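Dihydropteroate synthase (PDB 2Y5S) probably catalyses the condensation of para-aminobenzoate with 6-hydroxymethyl-7,8-dihydropterin diphosphate to give 7,8-dihydropteroate, a precursor of folates. Local coordinates at residues Gly126-Arg137 and Arg176-Val185; Arg137-Met148 and Arg189-Lys200. All blocks are in the same frame, centred on the assembly; numbering follows the deposited sequence.

Interaction 1. Residues Gly126-Arg137 and Arg176-Val185; sequences GFRQPGAIDAVR and RAQALRDAGV. With EDO (1,2-ethanediol), chain V; EDO (1,2-ethanediol), chain U.
Ile133 meets Leu180 where helix 132-136 crosses the end of helix 165-182, the short axes approaching to 10.3 Å at a signed angle of -55°. Both are outer helices of the TIM barrel, and between them they illustrate how neighbouring helices pack side by side on the outer surface of the parallel barrel. Ile133 carries the apolar part. Its CG1 meets Leu180 CD2, its CD1 runs on to Ala179 CB, and its CG2, anti to the backbone N, presses against Ala183 CB at 3.4 Å, a tight carbon pair. Leu180 works with both branches: CD2 touches both Ile133 CG1 and Val136 CG2, while CD1 approaches the Phe127 ring obliquely, 4.0 Å from CD2 of that ring.

An arginine fastens each end. Arg176, its chain folded back by bends at chi2 and chi3 (-44° and -55°), sends NE to Gly126 O at 2.8 Å with the oxygen in the guanidinium plane; a weak second bond comes from NH2. Arg128 CG sits 3.5 Å above the centre of that guanidinium, so the two arginines meet carbon against face, with their charged nitrogens apart. At the other end, beside the Schellman motif that closes helix 165-182 at Gly184, Arg137 grips Ala183 O side-on: NE at 3.0 Å lies in the carbonyl plane, whereas NH2 at 3.1 Å stands above it.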
loop_
_atom_site.group_PDB
_atom_site.type_symbol
_atom_site.label_atom_id
_atom_site.label_comp_id
_atom_site.label_asym_id
_atom_site.label_seq_id
_atom_site.Cartn_x
_atom_site.Cartn_y
_atom_site.Cartn_z
ATOM N N GLY B 126 15.751 22.742 8.257
ATOM C CA GLY B 126 15.549 22.505 9.685
ATOM C C GLY B 126 15.772 23.760 10.517
ATOM O O GLY B 126 16.238 23.693 11.652
ATOM N N PHE B 127 15.448 24.899 9.916
ATOM C CA PHE B 127 15.538 26.221 10.532
ATOM C C PHE B 127 16.960 26.623 10.828
ATOM O O PHE B 127 17.225 27.407 11.750
ATOM C CB PHE B 127 14.576 26.317 11.743
ATOM C CG PHE B 127 13.164 25.993 11.362
ATOM C CD1 PHE B 127 12.381 26.934 10.726
ATOM C CD2 PHE B 127 12.657 24.720 11.535
ATOM C CE1 PHE B 127 11.104 26.627 10.315
ATOM C CE2 PHE B 127 11.383 24.401 11.117
ATOM C CZ PHE B 127 10.604 25.355 10.500
ATOM N N ARG B 128 17.877 26.129 9.995
ATOM C CA ARG B 128 19.283 26.433 10.155
ATOM C C ARG B 128 19.723 27.676 9.383
ATOM O O ARG B 128 20.782 28.217 9.672
ATOM C CB ARG B 128 20.159 25.237 9.754
ATOM C CG ARG B 128 20.209 24.142 10.806
ATOM C CD ARG B 128 21.153 23.031 10.381
ATOM N NE ARG B 128 20.595 22.201 9.308
ATOM C CZ ARG B 128 21.300 21.305 8.624
ATOM N NH1 ARG B 128 22.605 21.138 8.874
ATOM N NH2 ARG B 128 20.704 20.572 7.687
ATOM N N GLN B 129 18.957 28.118 8.385
ATOM C CA GLN B 129 19.373 29.284 7.617
ATOM C C GLN B 129 19.373 30.484 8.530
ATOM O O GLN B 129 18.491 30.606 9.390
ATOM C CB GLN B 129 18.490 29.547 6.394
ATOM C CG GLN B 129 18.636 28.516 5.277
ATOM C CD GLN B 129 20.021 28.470 4.677
ATOM O OE1 GLN B 129 20.732 29.461 4.665
ATOM N NE2 GLN B 129 20.405 27.305 4.161
ATOM N N PRO B 130 20.384 31.360 8.385
ATOM C CA PRO B 130 20.496 32.499 9.287
ATOM C C PRO B 130 19.202 33.307 9.339
ATOM O O PRO B 130 18.733 33.759 8.298
ATOM C CB PRO B 130 21.653 33.312 8.672
ATOM C CG PRO B 130 22.508 32.296 8.059
ATOM C CD PRO B 130 21.545 31.283 7.471
ATOM N N GLY B 131 18.626 33.441 10.534
ATOM C CA GLY B 131 17.416 34.219 10.740
ATOM C C GLY B 131 16.090 33.457 10.650
ATOM O O GLY B 131 15.036 34.048 10.862
ATOM N N ALA B 132 16.133 32.161 10.351
ATOM C CA ALA B 132 14.899 31.373 10.190
ATOM C C ALA B 132 14.170 31.227 11.529
ATOM O O ALA B 132 12.942 31.399 11.605
ATOM C CB ALA B 132 15.199 30.022 9.619
ATOM N N ILE B 133 14.914 30.918 12.587
ATOM C CA ILE B 133 14.282 30.785 13.911
ATOM C C ILE B 133 13.555 32.078 14.356
ATOM O O ILE B 133 12.412 32.030 14.851
ATOM C CB ILE B 133 15.282 30.288 14.983
ATOM C CG1 ILE B 133 15.638 28.820 14.702
ATOM C CG2 ILE B 133 14.672 30.404 16.375
ATOM C CD1 ILE B 133 16.706 28.231 15.660
ATOM N N ASP B 134 14.208 33.224 14.151
ATOM C CA ASP B 134 13.615 34.524 14.441
ATOM C C ASP B 134 12.327 34.782 13.648
ATOM O O ASP B 134 11.380 35.383 14.156
ATOM C CB ASP B 134 14.626 35.656 14.153
ATOM C CG ASP B 134 15.362 36.113 15.393
ATOM O OD1 ASP B 134 15.608 35.281 16.297
ATOM O OD2 ASP B 134 15.676 37.320 15.472
ATOM N N ALA B 135 12.330 34.354 12.393
ATOM C CA ALA B 135 11.180 34.437 11.513
ATOM C C ALA B 135 9.948 33.683 12.037
ATOM O O ALA B 135 8.825 34.136 11.836
ATOM C CB ALA B 135 11.551 33.908 10.154
ATOM N N VAL B 136 10.158 32.552 12.708
ATOM C CA VAL B 136 9.036 31.657 13.085
ATOM C C VAL B 136 8.723 31.593 14.587
ATOM O O VAL B 136 7.726 30.994 14.979
ATOM C CB VAL B 136 9.276 30.208 12.611
ATOM C CG1 VAL B 136 9.534 30.150 11.108
ATOM C CG2 VAL B 136 10.399 29.550 13.390
ATOM N N ARG B 137 9.557 32.199 15.426
ATOM C CA ARG B 137 9.434 31.989 16.868
ATOM C C ARG B 137 8.093 32.498 17.410
ATOM O O ARG B 137 7.513 31.871 18.277
ATOM C CB ARG B 137 10.610 32.605 17.625
ATOM C CG ARG B 137 10.791 34.110 17.430
ATOM C CD ARG B 137 12.081 34.599 18.064
ATOM N NE ARG B 137 12.048 34.403 19.509
ATOM C CZ ARG B 137 11.605 35.295 20.400
ATOM N NH1 ARG B 137 11.160 36.496 20.018
ATOM N NH2 ARG B 137 11.613 34.988 21.700
ATOM N N ARG B 176 17.462 20.271 16.647
ATOM C CA ARG B 176 16.691 21.328 15.981
ATOM C C ARG B 176 15.462 21.724 16.823
ATOM O O ARG B 176 15.176 22.915 16.987
ATOM C CB ARG B 176 16.322 20.943 14.541
ATOM C CG ARG B 176 17.532 20.646 13.613
ATOM C CD ARG B 176 18.668 21.664 13.749
ATOM N NE ARG B 176 18.165 23.025 13.534
ATOM C CZ ARG B 176 18.742 24.143 13.982
ATOM N NH1 ARG B 176 19.868 24.103 14.692
ATOM N NH2 ARG B 176 18.180 25.317 13.724
ATOM N N ALA B 177 14.778 20.739 17.398
ATOM C CA ALA B 177 13.630 21.011 18.266
ATOM C C ALA B 177 14.055 21.795 19.488
ATOM O O ALA B 177 13.357 22.714 19.905
ATOM C CB ALA B 177 12.947 19.739 18.699
ATOM N N GLN B 178 15.188 21.425 20.070
ATOM C CA GLN B 178 15.732 22.168 21.191
ATOM C C GLN B 178 16.025 23.620 20.807
ATOM O O GLN B 178 15.723 24.541 21.575
ATOM C CB GLN B 178 17.016 21.512 21.709
ATOM C CG GLN B 178 17.571 22.157 22.998
ATOM C CD GLN B 178 16.613 22.046 24.166
ATOM O OE1 GLN B 178 16.174 20.951 24.505
ATOM N NE2 GLN B 178 16.281 23.183 24.790
ATOM N N ALA B 179 16.624 23.826 19.635
ATOM C CA ALA B 179 16.981 25.176 19.201
ATOM C C ALA B 179 15.738 26.033 19.016
ATOM O O ALA B 179 15.730 27.203 19.386
ATOM C CB ALA B 179 17.821 25.141 17.923
ATOM N N LEU B 180 14.688 25.454 18.447
ATOM C CA LEU B 180 13.393 26.139 18.355
ATOM C C LEU B 180 12.838 26.461 19.759
ATOM O O LEU B 180 12.394 27.578 20.014
ATOM C CB LEU B 180 12.377 25.300 17.567
ATOM C CG LEU B 180 12.639 25.205 16.066
ATOM C CD1 LEU B 180 11.727 24.152 15.410
ATOM C CD2 LEU B 180 12.468 26.583 15.431
ATOM N N ARG B 181 12.858 25.472 20.651
ATOM C CA ARG B 181 12.323 25.649 21.997
ATOM C C ARG B 181 13.096 26.687 22.820
ATOM O O ARG B 181 12.483 27.472 23.559
ATOM C CB ARG B 181 12.242 24.313 22.729
ATOM C CG ARG B 181 11.115 23.427 22.165
ATOM C CD ARG B 181 11.004 22.087 22.844
ATOM N NE ARG B 181 10.804 22.229 24.278
ATOM C CZ ARG B 181 11.663 21.851 25.227
ATOM N NH1 ARG B 181 12.813 21.243 24.930
ATOM N NH2 ARG B 181 11.353 22.071 26.497
ATOM N N ASP B 182 14.422 26.708 22.666
ATOM C CA ASP B 182 15.263 27.715 23.323
ATOM C C ASP B 182 14.900 29.133 22.912
ATOM O O ASP B 182 15.149 30.067 23.656
ATOM C CB ASP B 182 16.740 27.505 22.992
ATOM C CG ASP B 182 17.322 26.281 23.645
ATOM O OD1 ASP B 182 16.715 25.760 24.599
ATOM O OD2 ASP B 182 18.397 25.839 23.196
ATOM N N ALA B 183 14.354 29.301 21.713
ATOM C CA ALA B 183 13.909 30.618 21.251
ATOM C C ALA B 183 12.450 30.916 21.608
ATOM O O ALA B 183 11.921 31.948 21.190
ATOM C CB ALA B 183 14.118 30.739 19.746
ATOM N N GLY B 184 11.803 30.029 22.368
ATOM C CA GLY B 184 10.429 30.244 22.847
ATOM C C GLY B 184 9.317 29.480 22.128
ATOM O O GLY B 184 8.144 29.635 22.466
ATOM N N VAL B 185 9.664 28.657 21.141
ATOM C CA VAL B 185 8.653 27.901 20.386
ATOM C C VAL B 185 8.104 26.778 21.256
ATOM O O VAL B 185 8.875 25.975 21.752
ATOM C CB VAL B 185 9.243 27.301 19.080
ATOM C CG1 VAL B 185 8.239 26.337 18.396
ATOM C CG2 VAL B 185 9.658 28.419 18.118
HETATM C C1 EDO V . 24.041 17.837 10.129
HETATM O O1 EDO V . 24.553 16.511 10.283
HETATM C C2 EDO V . 23.109 17.834 8.929
HETATM O O2 EDO V . 23.647 18.678 7.911
HETATM C C1 EDO U . 22.280 20.586 15.001
HETATM O O1 EDO U . 21.597 21.814 15.293
HETATM C C2 EDO U . 23.065 20.682 13.696
HETATM O O2 EDO U . 22.956 21.993 13.128
#

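Interaction 2. Residues Arg137-Met148 and Arg189-Lys200. With 78H (7,8-dihydropteroate), chain P; EDO (1,2-ethanediol), chain V.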
loop_
_atom_site.group_PDB
_atom_site.type_symbol
_atom_site.label_atom_id
_atom_site.label_comp_id
_atom_site.label_asym_id
_atom_site.label_seq_id
_atom_site.Cartn_x
_atom_site.Cartn_y
_atom_site.Cartn_z
ATOM N N ARG B 137 9.557 32.199 15.426
ATOM C CA ARG B 137 9.434 31.989 16.868
ATOM C C ARG B 137 8.093 32.498 17.410
ATOM O O ARG B 137 7.513 31.871 18.277
ATOM C CB ARG B 137 10.610 32.605 17.625
ATOM C CG ARG B 137 10.791 34.110 17.430
ATOM C CD ARG B 137 12.081 34.599 18.064
ATOM N NE ARG B 137 12.048 34.403 19.509
ATOM C CZ ARG B 137 11.605 35.295 20.400
ATOM N NH1 ARG B 137 11.160 36.496 20.018
ATOM N NH2 ARG B 137 11.613 34.988 21.700
ATOM N N ASP B 138 7.587 33.605 16.866
ATOM C CA ASP B 138 6.310 34.165 17.313
ATOM C C ASP B 138 5.113 33.446 16.682
ATOM O O ASP B 138 5.181 32.957 15.553
ATOM C CB ASP B 138 6.230 35.661 16.986
ATOM C CG ASP B 138 7.109 36.513 17.889
ATOM O OD1 ASP B 138 7.716 35.996 18.859
ATOM O OD2 ASP B 138 7.171 37.735 17.647
ATOM N N GLY B 139 4.022 33.379 17.429
ATOM C CA GLY B 139 2.751 32.966 16.880
ATOM C C GLY B 139 2.533 31.485 17.080
ATOM O O GLY B 139 3.150 30.867 17.951
ATOM N N ASN B 140 1.653 30.926 16.259
ATOM C CA ASN B 140 1.188 29.564 16.432
ATOM C C ASN B 140 1.354 28.628 15.253
ATOM O O ASN B 140 0.780 27.550 15.249
ATOM C CB ASN B 140 -0.282 29.582 16.840
ATOM C CG ASN B 140 -0.442 29.338 18.292
ATOM O OD1 ASN B 140 -0.671 28.199 18.704
ATOM N ND2 ASN B 140 -0.231 30.372 19.102
ATOM N N SER B 141 2.134 29.032 14.260
ATOM C CA SER B 141 2.307 28.206 13.075
ATOM C C SER B 141 2.914 26.862 13.457
ATOM O O SER B 141 3.709 26.762 14.395
ATOM C CB SER B 141 3.187 28.898 12.040
ATOM O OG SER B 141 4.434 29.284 12.588
ATOM N N GLY B 142 2.506 25.829 12.737
ATOM C CA GLY B 142 3.221 24.567 12.762
ATOM C C GLY B 142 4.575 24.742 12.088
ATOM O O GLY B 142 4.757 25.616 11.228
ATOM N N LEU B 143 5.529 23.915 12.495
ATOM C CA LEU B 143 6.876 23.970 11.961
ATOM C C LEU B 143 7.380 22.568 11.748
ATOM O O LEU B 143 7.431 21.779 12.699
ATOM C CB LEU B 143 7.809 24.683 12.935
ATOM C CG LEU B 143 7.446 26.099 13.390
ATOM C CD1 LEU B 143 8.346 26.525 14.550
ATOM C CD2 LEU B 143 7.575 27.049 12.216
ATOM N N CYS B 144 7.757 22.254 10.515
ATOM C CA CYS B 144 8.353 20.954 10.231
ATOM C C CYS B 144 9.849 21.127 10.000
ATOM O O CYS B 144 10.272 21.754 9.024
ATOM C CB CYS B 144 7.739 20.296 9.021
ATOM S SG CYS B 144 8.495 18.679 8.643
ATOM N N ALA B 145 10.624 20.579 10.920
ATOM C CA ALA B 145 12.087 20.556 10.831
ATOM C C ALA B 145 12.477 19.252 10.158
ATOM O O ALA B 145 12.252 18.172 10.711
ATOM C CB ALA B 145 12.690 20.630 12.240
ATOM N N MET B 146 13.028 19.343 8.955
ATOM C CA MET B 146 13.481 18.167 8.223
ATOM C C MET B 146 14.967 17.956 8.421
ATOM O O MET B 146 15.710 18.920 8.671
ATOM C CB MET B 146 13.203 18.346 6.732
ATOM C CG MET B 146 13.218 17.058 5.918
ATOM S SD MET B 146 13.201 17.371 4.147
ATOM C CE MET B 146 14.961 17.697 3.876
ATOM N N HIS B 147 15.399 16.703 8.278
ATOM C CA HIS B 147 16.814 16.365 8.222
ATOM C C HIS B 147 17.331 16.343 6.781
ATOM O O HIS B 147 16.799 15.637 5.921
ATOM C CB HIS B 147 17.077 14.990 8.860
ATOM C CG HIS B 147 18.499 14.539 8.740
ATOM N ND1 HIS B 147 18.990 13.893 7.621
ATOM C CD2 HIS B 147 19.542 14.653 9.596
ATOM C CE1 HIS B 147 20.273 13.646 7.790
ATOM N NE2 HIS B 147 20.631 14.083 8.985
ATOM N N MET B 148 18.385 17.115 6.543
ATOM C CA MET B 148 19.117 17.061 5.298
ATOM C C MET B 148 20.578 17.112 5.680
ATOM O O MET B 148 20.974 17.891 6.559
ATOM C CB MET B 148 18.729 18.221 4.366
ATOM C CG MET B 148 19.645 18.403 3.155
ATOM S SD MET B 148 19.156 19.705 1.996
ATOM C CE MET B 148 18.661 20.948 3.160
ATOM N N ARG B 189 4.006 22.909 18.545
ATOM C CA ARG B 189 4.017 23.483 17.189
ATOM C C ARG B 189 4.980 22.764 16.243
ATOM O O ARG B 189 5.037 23.083 15.054
ATOM C CB ARG B 189 4.431 24.957 17.250
ATOM C CG ARG B 189 3.435 25.901 17.952
ATOM C CD ARG B 189 4.053 27.279 18.146
ATOM N NE ARG B 189 4.439 27.835 16.853
ATOM C CZ ARG B 189 5.299 28.829 16.645
ATOM N NH1 ARG B 189 5.918 29.442 17.651
ATOM N NH2 ARG B 189 5.549 29.203 15.390
ATOM N N ILE B 190 5.743 21.808 16.768
ATOM C CA ILE B 190 6.852 21.207 16.038
ATOM C C ILE B 190 6.536 19.781 15.598
ATOM O O ILE B 190 6.093 18.942 16.388
ATOM C CB ILE B 190 8.157 21.202 16.892
ATOM C CG1 ILE B 190 8.538 22.642 17.300
ATOM C CG2 ILE B 190 9.327 20.561 16.103
ATOM C CD1 ILE B 190 9.558 22.748 18.454
ATOM N N CYS B 191 6.771 19.516 14.320
ATOM C CA CYS B 191 6.846 18.156 13.817
ATOM C C CYS B 191 8.193 17.974 13.156
ATOM O O CYS B 191 8.914 18.951 12.935
ATOM C CB CYS B 191 5.718 17.838 12.850
ATOM S SG CYS B 191 5.667 18.767 11.329
ATOM N N VAL B 192 8.560 16.722 12.909
ATOM C CA VAL B 192 9.864 16.405 12.337
ATOM C C VAL B 192 9.720 15.492 11.124
ATOM O O VAL B 192 8.712 14.778 10.961
ATOM C CB VAL B 192 10.760 15.711 13.362
ATOM C CG1 VAL B 192 10.952 16.596 14.605
ATOM C CG2 VAL B 192 10.181 14.328 13.736
ATOM N N ASP B 193 10.762 15.474 10.307
ATOM C CA ASP B 193 10.761 14.738 9.055
ATOM C C ASP B 193 12.186 14.237 8.779
ATOM O O ASP B 193 13.134 15.032 8.767
ATOM C CB ASP B 193 10.292 15.702 7.971
ATOM C CG ASP B 193 10.244 15.099 6.593
ATOM O OD1 ASP B 193 10.858 14.055 6.327
ATOM O OD2 ASP B 193 9.609 15.753 5.732
ATOM N N PRO B 194 12.344 12.922 8.543
ATOM C CA PRO B 194 13.688 12.350 8.343
ATOM C C PRO B 194 14.347 12.693 7.014
ATOM O O PRO B 194 15.536 12.369 6.806
ATOM C CB PRO B 194 13.434 10.841 8.423
ATOM C CG PRO B 194 12.009 10.704 7.957
ATOM C CD PRO B 194 11.314 11.870 8.592
ATOM N N GLY B 195 13.590 13.315 6.108
ATOM C CA GLY B 195 14.164 13.883 4.900
ATOM C C GLY B 195 14.584 12.845 3.897
ATOM O O GLY B 195 15.740 12.792 3.451
ATOM N N PHE B 196 13.623 12.039 3.491
ATOM C CA PHE B 196 13.889 11.021 2.511
ATOM C C PHE B 196 14.463 11.637 1.227
ATOM O O PHE B 196 13.906 12.589 0.700
ATOM C CB PHE B 196 12.601 10.251 2.195
ATOM C CG PHE B 196 12.145 9.389 3.306
ATOM C CD1 PHE B 196 12.844 8.252 3.631
ATOM C CD2 PHE B 196 11.015 9.729 4.063
ATOM C CE1 PHE B 196 12.446 7.455 4.692
ATOM C CE2 PHE B 196 10.606 8.931 5.112
ATOM C CZ PHE B 196 11.331 7.794 5.429
ATOM N N GLY B 197 15.580 11.086 0.755
ATOM C CA GLY B 197 16.204 11.519 -0.483
ATOM C C GLY B 197 17.113 12.728 -0.312
ATOM O O GLY B 197 17.583 13.272 -1.307
ATOM N N PHE B 198 17.371 13.156 0.924
ATOM C CA PHE B 198 18.237 14.338 1.159
ATOM C C PHE B 198 19.560 13.964 1.847
ATOM O O PHE B 198 19.679 14.005 3.087
ATOM C CB PHE B 198 17.512 15.375 2.002
ATOM C CG PHE B 198 16.413 16.106 1.286
ATOM C CD1 PHE B 198 16.680 17.294 0.604
ATOM C CD2 PHE B 198 15.096 15.633 1.319
ATOM C CE1 PHE B 198 15.658 18.000 -0.040
ATOM C CE2 PHE B 198 14.071 16.321 0.678
ATOM C CZ PHE B 198 14.351 17.509 -0.000
ATOM N N GLY B 199 20.560 13.611 1.037
ATOM C CA GLY B 199 21.863 13.193 1.550
ATOM C C GLY B 199 21.849 11.775 2.108
ATOM O O GLY B 199 22.497 11.490 3.115
ATOM N N LYS B 200 21.090 10.892 1.467
ATOM C CA LYS B 200 20.956 9.497 1.903
ATOM C C LYS B 200 21.315 8.570 0.758
ATOM O O LYS B 200 20.999 8.868 -0.387
ATOM C CB LYS B 200 19.521 9.213 2.339
ATOM C CG LYS B 200 19.187 9.656 3.767
ATOM C CD LYS B 200 18.429 10.904 3.816
ATOM C CE LYS B 200 18.380 11.483 5.222
ATOM N NZ LYS B 200 17.973 12.914 5.177
HETATM O O4 78H P . 10.452 14.932 1.964
HETATM C C4 78H P . 10.175 16.120 2.136
HETATM C C5 78H P . 10.298 17.072 1.102
HETATM N N3 78H P . 9.744 16.553 3.400
HETATM C C9 78H P . 9.977 18.416 1.402
HETATM N N5 78H P . 10.662 16.703 -0.152
HETATM C C2 78H P . 9.461 17.933 3.638
HETATM N N8 78H P . 10.072 19.398 0.426
HETATM N N1 78H P . 9.573 18.809 2.627
HETATM C C6 78H P . 10.815 17.623 -1.125
HETATM N N2 78H P . 9.088 18.356 4.857
HETATM C C7 78H P . 10.698 19.128 -0.873
HETATM C C10 78H P . 11.148 17.198 -2.528
HETATM N N11 78H P . 12.595 17.009 -2.673
HETATM C C15 78H P . 13.041 15.889 -3.226
HETATM C C16 78H P . 14.040 15.141 -2.611
HETATM C C17 78H P . 12.466 15.464 -4.424
HETATM C C18 78H P . 14.482 13.971 -3.204
HETATM C C19 78H P . 12.910 14.290 -5.019
HETATM C C20 78H P . 13.920 13.549 -4.410
HETATM C C21 78H P . 14.388 12.236 -5.047
HETATM O O22 78H P . 15.059 11.494 -4.327
HETATM O O23 78H P . 13.972 11.919 -6.183
HETATM C C1 EDO V . 24.041 17.837 10.129
HETATM O O1 EDO V . 24.553 16.511 10.283
HETATM C C2 EDO V . 23.109 17.834 8.929
HETATM O O2 EDO V . 23.647 18.678 7.911
#
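Strands 142-146 and 190-193 are parallel neighbours in the barrel wall, and the two strands, with the loop after 190-193, line part of the 7,8-dihydropteroate pocket. A ladder of backbone bonds runs from Leu143 N to Arg189 O through to His147 N and Asp193 O. At the N-terminal end Arg189 reaches back to the loop before strand 142-146. NE donates to Ser141 O at 2.8 Å and NH2 to both Ser141 O and Ser141 OG, while NH1 bonds to Arg137 O from above that carbonyl's plane. Hydrogen bonds thus hold the edge of this buried guanidinium; its faces are merely covered, one by Gly139 O, which is not bonded, the other by Leu143 CD1.

As in TIM-barrel enzymes generally, the ligand sits at the C-terminal ends of the strands. There Cys144, Met146 and Asp193 point to the same side of the sheet. Cys144 SG rests 3.5 Å from Asp193 CB. The Asp193 carboxylate divides its work: OD2 accepts from pterin N3, at a doubtfully short 2.5 Å, and weakly from N2, while OD1 accepts from Gly195 N in an Asx turn, which restrains its rotation. Met146 SD lies near pterin N3, and the bend at chi3 (82°) turns CE over one face of the Phe198 ring, 3.4 Å from its centroid; ligand C16 lies over the opposite face. Met148 SD adds an oblique Met-aromatic contact. Farther from the pterin, Lys200 NZ bonds in the ring plane to His147 ND1 at 2.8 Å and also donates to the backbone oxygens of Pro194, Gly195 and Phe198, tying the loop 194-200 to the end of strand 142-146.

In the fold
The two contacts, with centres about 11 Å apart, are successive layers of one part of the TIM barrel: interaction 1 joins helices 132-136 and 165-182 outside, and interaction 2 joins strands 142-146 and 190-193, each of which follows one of those helices. In chain order 126-137, 137-148, 176-185, 189-200, the segments of the two contacts alternate, and Arg137 belongs to both. The layers also touch directly: Val136 CB packs on Leu143 CD2, Val136 O probably bonds to Arg189 NH2, and Arg128 NH2 probably bonds to Met148 O. Helix packing on the barrel's exterior is thus continuous with the strand pair whose C-terminal end contributes to the pterin site, while interaction 1 itself stays outside the pocket.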